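Local structure of putative DD-carboxypeptidase TP_0574 (Treponema pallidum, 1O75) at residues V252-V258 with H280-W286; F63-F67 with E119-E123. The protein shows zinc-dependent carboxypeptidase activity on synthetic depsipeptides, binds penicillin, and may reduce peptidoglycan cross-linking as a D,D-carboxypeptidase of the spirochaete. The protein carries 2 engineered substitutions. All blocks are in the same frame, centred on the assembly; numbering follows the deposited sequence.

Contact 1: V252-V258 with H280-W286; sequences VMNFNTV and HSADSWW
An aromatic cluster of Phe255, His280 and Trp286 lies between strands of two four-stranded antiparallel sheets, an arrangement consistent with a beta-sandwich of the E-set type. Residues 252-258 leave the last turn of a helix at Val252, pass through Met253 and Asn254 and enter a strand at Phe255. Residues 280-286 form a loop, closed by Ser281 N to Ser284 O (2.7 Å) with Ser281 at positive phi, and then the short strand 284-285. No hydrogen bond crosses; CA atoms approach to 7.6 Å at Val252-Trp286 and 7.7 Å at Val258-Ser284, where Val258 CG2 is 4.3 Å from Ser284 CB. Trp286 (chi1 p, chi2 -103°) lays one face of its six-membered ring against Val252 (m), whose CB stands 3.5 Å from the ring centroid, 8° off the normal, as a CH-pi contact. Its five-membered ring turns an edge toward the face of Phe255 (t, chi2 83°) in an offset edge-to-face pair (centroids 5.4 Å, planes at 85°), with Trp286 NE1 3.6 Å from Phe255 CD2. Phe255 in turn directs its edge at the face of His280 (t, chi2 59°; centroids 5.6 Å, planes at 60°). The imidazole shares a hydrogen bond, His280 ND1 to Ser284 OG (2.8 Å), Ser284 being p. Met253 (mm) starts away, but its CE returns to 4.3 Å from Trp286 CH2. Asn256 and Thr257 form a classic beta bulge opposite Ile318 of strand 311-319; strand 284-285 pairs with strand 293-298, and helix 60-65 reaches His280 through Gln65 and Trp286 through Arg64.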
ATOM      1  N   VAL B 252      -0.645  14.289  10.644  1.00 26.01           N
ATOM      2  CA  VAL B 252       0.388  13.478  11.293  1.00 26.22           C
ATOM      3  C   VAL B 252       1.541  14.343  11.772  1.00 27.74           C
ATOM      4  O   VAL B 252       2.228  13.981  12.725  1.00 26.70           O
ATOM      5  CB  VAL B 252       0.931  12.318  10.380  1.00 28.34           C
ATOM      6  CG1 VAL B 252      -0.163  11.296  10.132  1.00 24.75           C
ATOM      7  CG2 VAL B 252       1.461  12.881   9.026  1.00 28.78           C
ATOM      8  N   MET B 253       1.748  15.506  11.149  1.00 27.88           N
ATOM      9  CA  MET B 253       2.856  16.367  11.594  1.00 27.97           C
ATOM     10  C   MET B 253       2.491  17.073  12.904  1.00 27.46           C
ATOM     11  O   MET B 253       3.323  17.738  13.508  1.00 31.09           O
ATOM     12  CB  MET B 253       3.230  17.397  10.524  1.00 28.17           C
ATOM     13  CG  MET B 253       3.986  16.788   9.327  1.00 28.60           C
ATOM     14  SD  MET B 253       5.569  16.033   9.810  1.00 31.28           S
ATOM     15  CE  MET B 253       5.713  14.763   8.646  1.00 37.14           C
ATOM     16  N   ASN B 254       1.239  16.931  13.324  1.00 25.81           N
ATOM     17  CA  ASN B 254       0.784  17.500  14.596  1.00 26.45           C
ATOM     18  C   ASN B 254       0.315  16.401  15.561  1.00 28.11           C
ATOM     19  O   ASN B 254      -0.105  16.671  16.701  1.00 25.36           O
ATOM     20  CB  ASN B 254      -0.329  18.505  14.328  1.00 27.65           C
ATOM     21  CG  ASN B 254       0.234  19.839  13.871  1.00 30.27           C
ATOM     22  OD1 ASN B 254       0.899  20.525  14.642  1.00 32.27           O
ATOM     23  ND2 ASN B 254       0.014  20.180  12.614  1.00 32.07           N
ATOM     24  N   PHE B 255       0.396  15.157  15.094  1.00 27.32           N
ATOM     25  CA  PHE B 255      -0.016  14.017  15.913  1.00 26.36           C
ATOM     26  C   PHE B 255       0.906  13.779  17.095  1.00 25.92           C
ATOM     27  O   PHE B 255       2.135  13.755  16.960  1.00 23.91           O
ATOM     28  CB  PHE B 255      -0.045  12.740  15.075  1.00 25.08           C
ATOM     29  CG  PHE B 255      -0.357  11.500  15.871  1.00 25.06           C
ATOM     30  CD1 PHE B 255      -1.682  11.156  16.160  1.00 24.54           C
ATOM     31  CD2 PHE B 255       0.671  10.660  16.299  1.00 26.56           C
ATOM     32  CE1 PHE B 255      -1.976   9.980  16.858  1.00 25.07           C
ATOM     33  CE2 PHE B 255       0.392   9.476  17.002  1.00 28.13           C
ATOM     34  CZ  PHE B 255      -0.945   9.137  17.277  1.00 26.45           C
ATOM     35  N   ASN B 256       0.309  13.541  18.258  1.00 25.91           N
ATOM     36  CA  ASN B 256       1.107  13.271  19.436  1.00 23.84           C
ATOM     37  C   ASN B 256       0.991  11.833  19.956  1.00 23.80           C
ATOM     38  O   ASN B 256       1.981  11.099  20.020  1.00 23.99           O
ATOM     39  CB  ASN B 256       0.705  14.213  20.572  1.00 25.89           C
ATOM     40  CG  ASN B 256       1.481  15.512  20.561  1.00 29.38           C
ATOM     41  OD1 ASN B 256       2.630  15.533  20.166  1.00 29.37           O
ATOM     42  ND2 ASN B 256       0.861  16.597  21.033  1.00 28.96           N
ATOM     43  N   THR B 257      -0.225  11.424  20.320  1.00 23.37           N
ATOM     44  CA  THR B 257      -0.367  10.107  20.928  1.00 22.02           C
ATOM     45  C   THR B 257      -1.791   9.553  20.892  1.00 23.76           C
ATOM     46  O   THR B 257      -2.697  10.158  20.285  1.00 22.99           O
ATOM     47  CB  THR B 257       0.186  10.214  22.382  1.00 23.83           C
ATOM     48  OG1 THR B 257       0.324   8.913  22.964  1.00 25.79           O
ATOM     49  CG2 THR B 257      -0.739  11.113  23.259  1.00 25.59           C
ATOM     50  N   VAL B 258      -1.983   8.385  21.517  1.00 23.40           N
ATOM     51  CA  VAL B 258      -3.292   7.743  21.555  1.00 22.67           C
ATOM     52  C   VAL B 258      -3.577   7.187  22.943  1.00 23.73           C
ATOM     53  O   VAL B 258      -2.706   6.570  23.571  1.00 25.83           O
ATOM     54  CB  VAL B 258      -3.389   6.515  20.600  1.00 24.81           C
ATOM     55  CG1 VAL B 258      -4.873   6.102  20.421  1.00 21.81           C
ATOM     56  CG2 VAL B 258      -2.764   6.822  19.282  1.00 28.07           C
ATOM     57  N   HIS B 280       4.565   6.115  20.629  1.00 25.67           N
ATOM     58  CA  HIS B 280       4.558   5.998  19.177  1.00 28.78           C
ATOM     59  C   HIS B 280       5.646   5.050  18.692  1.00 29.09           C
ATOM     60  O   HIS B 280       6.662   4.878  19.349  1.00 33.05           O
ATOM     61  CB  HIS B 280       4.726   7.369  18.524  1.00 26.82           C
ATOM     62  CG  HIS B 280       4.374   7.367  17.076  1.00 29.16           C
ATOM     63  ND1 HIS B 280       3.121   7.006  16.624  1.00 26.80           N
ATOM     64  CD2 HIS B 280       5.114   7.642  15.974  1.00 26.40           C
ATOM     65  CE1 HIS B 280       3.104   7.061  15.304  1.00 32.03           C
ATOM     66  NE2 HIS B 280       4.299   7.442  14.885  1.00 30.19           N
ATOM     67  N   SER B 281       5.395   4.424  17.550  1.00 31.09           N
ATOM     68  CA  SER B 281       6.304   3.473  16.929  1.00 34.36           C
ATOM     69  C   SER B 281       6.138   2.109  17.578  1.00 34.57           C
ATOM     70  O   SER B 281       5.997   1.110  16.897  1.00 38.53           O
ATOM     71  CB  SER B 281       7.752   3.938  17.037  1.00 37.14           C
ATOM     72  OG  SER B 281       8.548   3.058  16.280  1.00 43.84           O
ATOM     73  N   ALA B 282       6.132   2.055  18.898  1.00 31.66           N
ATOM     74  CA  ALA B 282       5.923   0.768  19.546  1.00 30.28           C
ATOM     75  C   ALA B 282       4.433   0.383  19.504  1.00 29.08           C
ATOM     76  O   ALA B 282       4.095  -0.766  19.228  1.00 28.57           O
ATOM     77  CB  ALA B 282       6.409   0.827  21.008  1.00 31.55           C
ATOM     78  N   ASP B 283       3.544   1.351  19.744  1.00 26.62           N
ATOM     79  CA  ASP B 283       2.101   1.073  19.807  1.00 26.18           C
ATOM     80  C   ASP B 283       1.251   1.702  18.724  1.00 25.93           C
ATOM     81  O   ASP B 283       0.075   1.334  18.554  1.00 25.61           O
ATOM     82  CB  ASP B 283       1.547   1.533  21.163  1.00 25.25           C
ATOM     83  CG  ASP B 283       2.369   1.022  22.324  1.00 24.70           C
ATOM     84  OD1 ASP B 283       2.763  -0.160  22.294  1.00 24.74           O
ATOM     85  OD2 ASP B 283       2.632   1.797  23.260  1.00 25.24           O
ATOM     86  N   SER B 284       1.818   2.676  18.016  1.00 24.54           N
ATOM     87  CA  SER B 284       1.068   3.333  16.951  1.00 26.08           C
ATOM     88  C   SER B 284       2.019   3.688  15.823  1.00 26.92           C
ATOM     89  O   SER B 284       3.215   3.856  16.042  1.00 26.56           O
ATOM     90  CB  SER B 284       0.374   4.606  17.450  1.00 24.11           C
ATOM     91  OG  SER B 284       1.266   5.513  18.090  1.00 26.04           O
ATOM     92  N   TRP B 285       1.479   3.804  14.619  1.00 26.11           N
ATOM     93  CA  TRP B 285       2.336   4.135  13.499  1.00 29.97           C
ATOM     94  C   TRP B 285       1.538   4.689  12.342  1.00 31.18           C
ATOM     95  O   TRP B 285       0.300   4.520  12.261  1.00 29.73           O
ATOM     96  CB  TRP B 285       3.154   2.903  13.078  1.00 33.19           C
ATOM     97  CG  TRP B 285       2.331   1.693  12.807  1.00 38.78           C
ATOM     98  CD1 TRP B 285       1.834   1.291  11.597  1.00 40.58           C
ATOM     99  CD2 TRP B 285       1.837   0.748  13.778  1.00 41.44           C
ATOM    100  NE1 TRP B 285       1.061   0.162  11.753  1.00 43.65           N
ATOM    101  CE2 TRP B 285       1.043  -0.192  13.078  1.00 43.74           C
ATOM    102  CE3 TRP B 285       1.987   0.610  15.163  1.00 40.61           C
ATOM    103  CZ2 TRP B 285       0.393  -1.256  13.723  1.00 44.98           C
ATOM    104  CZ3 TRP B 285       1.338  -0.450  15.807  1.00 43.59           C
ATOM    105  CH2 TRP B 285       0.552  -1.365  15.085  1.00 45.82           C
ATOM    106  N   TRP B 286       2.249   5.419  11.483  1.00 27.16           N
ATOM    107  CA  TRP B 286       1.656   6.005  10.293  1.00 28.23           C
ATOM    108  C   TRP B 286       2.792   6.235   9.296  1.00 28.03           C
ATOM    109  O   TRP B 286       3.962   6.225   9.691  1.00 26.10           O
ATOM    110  CB  TRP B 286       0.929   7.329  10.611  1.00 26.95           C
ATOM    111  CG  TRP B 286       1.670   8.326  11.460  1.00 27.20           C
ATOM    112  CD1 TRP B 286       1.454   8.587  12.790  1.00 29.54           C
ATOM    113  CD2 TRP B 286       2.705   9.229  11.041  1.00 29.45           C
ATOM    114  NE1 TRP B 286       2.285   9.591  13.217  1.00 31.11           N
ATOM    115  CE2 TRP B 286       3.065  10.006  12.173  1.00 31.96           C
ATOM    116  CE3 TRP B 286       3.357   9.463   9.827  1.00 32.12           C
ATOM    117  CZ2 TRP B 286       4.053  10.997  12.127  1.00 30.81           C
ATOM    118  CZ3 TRP B 286       4.349  10.458   9.775  1.00 33.81           C
ATOM    119  CH2 TRP B 286       4.683  11.210  10.929  1.00 33.43           C
TER

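Contact 2: F63-F67 with E119-E123; sequences FRQQF and EIKFE
This is helix-on-sheet packing: residues 63-67, along helix 60-65 and its continuation, set two phenylalanines against strand 120-124, which pairs antiparallel with strand 101-114 in the large mixed sheet of domain a. No hydrogen bond crosses, and the closest CA pair, Phe67-Phe122, is 8.8 Å apart, so side chains bridge the gap. Phe63 (t, chi2 77°) leaves the helix sideways and presents its ring edge to two partners, with Phe63 CE2 3.9 Å from Ile120 CD1 and Phe63 CE1 4.0 Å from Phe122 CE2. Arg64 turns away from the strand and meets Lys287. Gln65, out of reach of the strand, touches Ser281. Gln66 N makes a weak hydrogen bond to Phe63 O (3.5 Å); Gln66 OE1 is hydrogen-bonded to Leu131 N. The end of the Phe67 ring (m, chi2 -79°) reaches Ile120 (m, chi2 t) and Phe122 (p, chi2 81°) together, both with CB toward residues 63-67, while Lys121 and Glu123 point away. The edge of Phe67 meets the face of Phe122 in an offset edge-to-face pair, centroids 5.6 Å apart and planes at 71°. Phe67 CZ lies 4.0 Å from Ile120 CG2, and Phe67 CE1 lies 3.6 Å from Phe122 CB.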
ATOM      1  N   PHE B  63      12.942   9.187  10.545  1.00 27.22           N
ATOM      2  CA  PHE B  63      12.609  10.396   9.795  1.00 27.50           C
ATOM      3  C   PHE B  63      11.218  10.900  10.169  1.00 27.70           C
ATOM      4  O   PHE B  63      11.006  12.087  10.402  1.00 28.47           O
ATOM      5  CB  PHE B  63      12.622  10.127   8.281  1.00 27.13           C
ATOM      6  CG  PHE B  63      11.986  11.231   7.478  1.00 27.97           C
ATOM      7  CD1 PHE B  63      12.675  12.422   7.237  1.00 29.82           C
ATOM      8  CD2 PHE B  63      10.685  11.096   6.980  1.00 29.10           C
ATOM      9  CE1 PHE B  63      12.076  13.473   6.507  1.00 30.82           C
ATOM     10  CE2 PHE B  63      10.077  12.134   6.251  1.00 26.16           C
ATOM     11  CZ  PHE B  63      10.771  13.327   6.011  1.00 29.85           C
ATOM     12  N   ARG B  64      10.258   9.988  10.188  1.00 27.76           N
ATOM     13  CA  ARG B  64       8.872  10.353  10.539  1.00 27.40           C
ATOM     14  C   ARG B  64       8.735  10.916  11.944  1.00 26.38           C
ATOM     15  O   ARG B  64       7.985  11.868  12.158  1.00 28.71           O
ATOM     16  CB  ARG B  64       7.963   9.135  10.428  1.00 27.82           C
ATOM     17  CG  ARG B  64       7.831   8.594   9.019  1.00 32.36           C
ATOM     18  CD  ARG B  64       7.019   7.300   9.015  1.00 34.58           C
ATOM     19  NE  ARG B  64       7.313   6.584   7.796  1.00 41.80           N
ATOM     20  CZ  ARG B  64       7.823   5.364   7.749  1.00 40.92           C
ATOM     21  NH1 ARG B  64       8.090   4.704   8.863  1.00 40.21           N
ATOM     22  NH2 ARG B  64       8.083   4.816   6.572  1.00 44.78           N
ATOM     23  N   GLN B  65       9.455  10.352  12.908  1.00 25.55           N
ATOM     24  CA  GLN B  65       9.328  10.834  14.287  1.00 28.58           C
ATOM     25  C   GLN B  65      10.112  12.081  14.671  1.00 28.33           C
ATOM     26  O   GLN B  65       9.810  12.711  15.678  1.00 27.80           O
ATOM     27  CB  GLN B  65       9.690   9.711  15.254  1.00 31.94           C
ATOM     28  CG  GLN B  65       8.757   8.508  15.157  1.00 33.93           C
ATOM     29  CD  GLN B  65       9.163   7.424  16.117  1.00 39.46           C
ATOM     30  OE1 GLN B  65       8.733   7.414  17.278  1.00 41.27           O
ATOM     31  NE2 GLN B  65      10.029   6.523  15.660  1.00 36.64           N
ATOM     32  N   GLN B  66      11.106  12.453  13.864  1.00 28.94           N
ATOM     33  CA  GLN B  66      11.941  13.615  14.194  1.00 27.50           C
ATOM     34  C   GLN B  66      11.165  14.908  14.238  1.00 26.64           C
ATOM     35  O   GLN B  66      11.620  15.898  14.813  1.00 27.16           O
ATOM     36  CB  GLN B  66      13.101  13.763  13.176  1.00 28.62           C
ATOM     37  CG  GLN B  66      12.687  14.429  11.861  1.00 27.38           C
ATOM     38  CD  GLN B  66      13.865  14.515  10.883  1.00 30.44           C
ATOM     39  OE1 GLN B  66      15.007  14.550  11.301  1.00 28.42           O
ATOM     40  NE2 GLN B  66      13.572  14.555   9.590  1.00 29.31           N
ATOM     41  N   PHE B  67       9.995  14.926  13.620  1.00 25.45           N
ATOM     42  CA  PHE B  67       9.215  16.144  13.615  1.00 26.01           C
ATOM     43  C   PHE B  67       8.492  16.467  14.927  1.00 29.43           C
ATOM     44  O   PHE B  67       8.608  17.582  15.444  1.00 28.10           O
ATOM     45  CB  PHE B  67       8.225  16.090  12.457  1.00 27.01           C
ATOM     46  CG  PHE B  67       8.892  16.028  11.115  1.00 28.42           C
ATOM     47  CD1 PHE B  67       9.417  17.185  10.535  1.00 30.65           C
ATOM     48  CD2 PHE B  67       9.046  14.809  10.454  1.00 28.09           C
ATOM     49  CE1 PHE B  67      10.091  17.129   9.305  1.00 29.50           C
ATOM     50  CE2 PHE B  67       9.724  14.738   9.220  1.00 31.05           C
ATOM     51  CZ  PHE B  67      10.244  15.903   8.651  1.00 28.25           C
ATOM     52  N   GLU B 119       6.907  16.539  -1.644  1.00 38.39           N
ATOM     53  CA  GLU B 119       8.023  16.345  -0.731  1.00 39.63           C
ATOM     54  C   GLU B 119       7.840  17.167   0.551  1.00 38.33           C
ATOM     55  O   GLU B 119       7.313  18.288   0.539  1.00 37.35           O
ATOM     56  CB  GLU B 119       9.349  16.701  -1.412  1.00 43.74           C
ATOM     57  CG  GLU B 119       9.693  15.795  -2.611  1.00 46.74           C
ATOM     58  CD  GLU B 119       9.955  14.338  -2.208  1.00 49.59           C
ATOM     59  OE1 GLU B 119      10.834  14.091  -1.353  1.00 50.65           O
ATOM     60  OE2 GLU B 119       9.289  13.433  -2.753  1.00 51.00           O
ATOM     61  N   ILE B 120       8.274  16.599   1.662  1.00 34.89           N
ATOM     62  CA  ILE B 120       8.138  17.274   2.932  1.00 33.44           C
ATOM     63  C   ILE B 120       9.221  18.330   3.083  1.00 32.60           C
ATOM     64  O   ILE B 120      10.398  18.038   2.965  1.00 31.10           O
ATOM     65  CB  ILE B 120       8.187  16.236   4.072  1.00 32.72           C
ATOM     66  CG1 ILE B 120       6.934  15.344   3.968  1.00 33.43           C
ATOM     67  CG2 ILE B 120       8.198  16.938   5.430  1.00 31.21           C
ATOM     68  CD1 ILE B 120       7.091  13.985   4.595  1.00 37.93           C
ATOM     69  N   LYS B 121       8.807  19.568   3.327  1.00 34.03           N
ATOM     70  CA  LYS B 121       9.751  20.665   3.489  1.00 36.66           C
ATOM     71  C   LYS B 121       9.874  20.939   4.977  1.00 37.12           C
ATOM     72  O   LYS B 121       8.870  20.955   5.705  1.00 34.49           O
ATOM     73  CB  LYS B 121       9.237  21.902   2.748  1.00 39.22           C
ATOM     74  CG  LYS B 121       8.895  21.581   1.285  1.00 43.43           C
ATOM     75  CD  LYS B 121      10.110  20.926   0.615  1.00 47.45           C
ATOM     76  CE  LYS B 121       9.776  20.147  -0.664  1.00 49.80           C
ATOM     77  NZ  LYS B 121       9.046  20.954  -1.681  1.00 51.00           N
ATOM     78  N   PHE B 122      11.096  21.164   5.433  1.00 36.03           N
ATOM     79  CA  PHE B 122      11.298  21.396   6.851  1.00 38.18           C
ATOM     80  C   PHE B 122      12.623  22.088   7.040  1.00 41.44           C
ATOM     81  O   PHE B 122      13.397  22.219   6.091  1.00 42.00           O
ATOM     82  CB  PHE B 122      11.328  20.041   7.572  1.00 36.57           C
ATOM     83  CG  PHE B 122      12.353  19.086   7.012  1.00 36.10           C
ATOM     84  CD1 PHE B 122      13.693  19.179   7.381  1.00 37.36           C
ATOM     85  CD2 PHE B 122      11.992  18.123   6.081  1.00 36.65           C
ATOM     86  CE1 PHE B 122      14.658  18.323   6.825  1.00 37.58           C
ATOM     87  CE2 PHE B 122      12.950  17.267   5.523  1.00 37.28           C
ATOM     88  CZ  PHE B 122      14.283  17.370   5.896  1.00 36.86           C
ATOM     89  N   GLU B 123      12.888  22.550   8.254  1.00 42.36           N
ATOM     90  CA  GLU B 123      14.182  23.145   8.510  1.00 44.96           C
ATOM     91  C   GLU B 123      14.834  22.465   9.682  1.00 43.22           C
ATOM     92  O   GLU B 123      14.164  21.828  10.505  1.00 41.17           O
ATOM     93  CB  GLU B 123      14.095  24.656   8.722  1.00 50.06           C
ATOM     94  CG  GLU B 123      13.023  25.171   9.619  1.00 56.47           C
ATOM     95  CD  GLU B 123      12.968  26.694   9.557  1.00 61.77           C
ATOM     96  OE1 GLU B 123      14.002  27.327   9.865  1.00 64.30           O
ATOM     97  OE2 GLU B 123      11.910  27.257   9.192  1.00 64.40           O
TER

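In the fold
The two contacts adjoin, their centres about 14 Å apart: Met253 SD is 3.6 Å from Phe67 CG, His280 CD2 3.8 Å from Gln65 CG, and Trp286 O 3.3 Å from Arg64 CD. Phe67 thus serves both, while Arg64 and Gln65 meet residues 280-286. Both are buried; contact 1 is the deeper, about 5 Å from the centre of the chain, and combines edge-to-face rings with a His280-Ser284 hydrogen bond inside one segment. Contact 2, about 17 Å out, is wholly apolar, and only Phe122 among its touching residues is partly exposed. Contact 2 falls in Tp47 domain a and contact 1 in domain C, so the side chains meeting here join parts of the two.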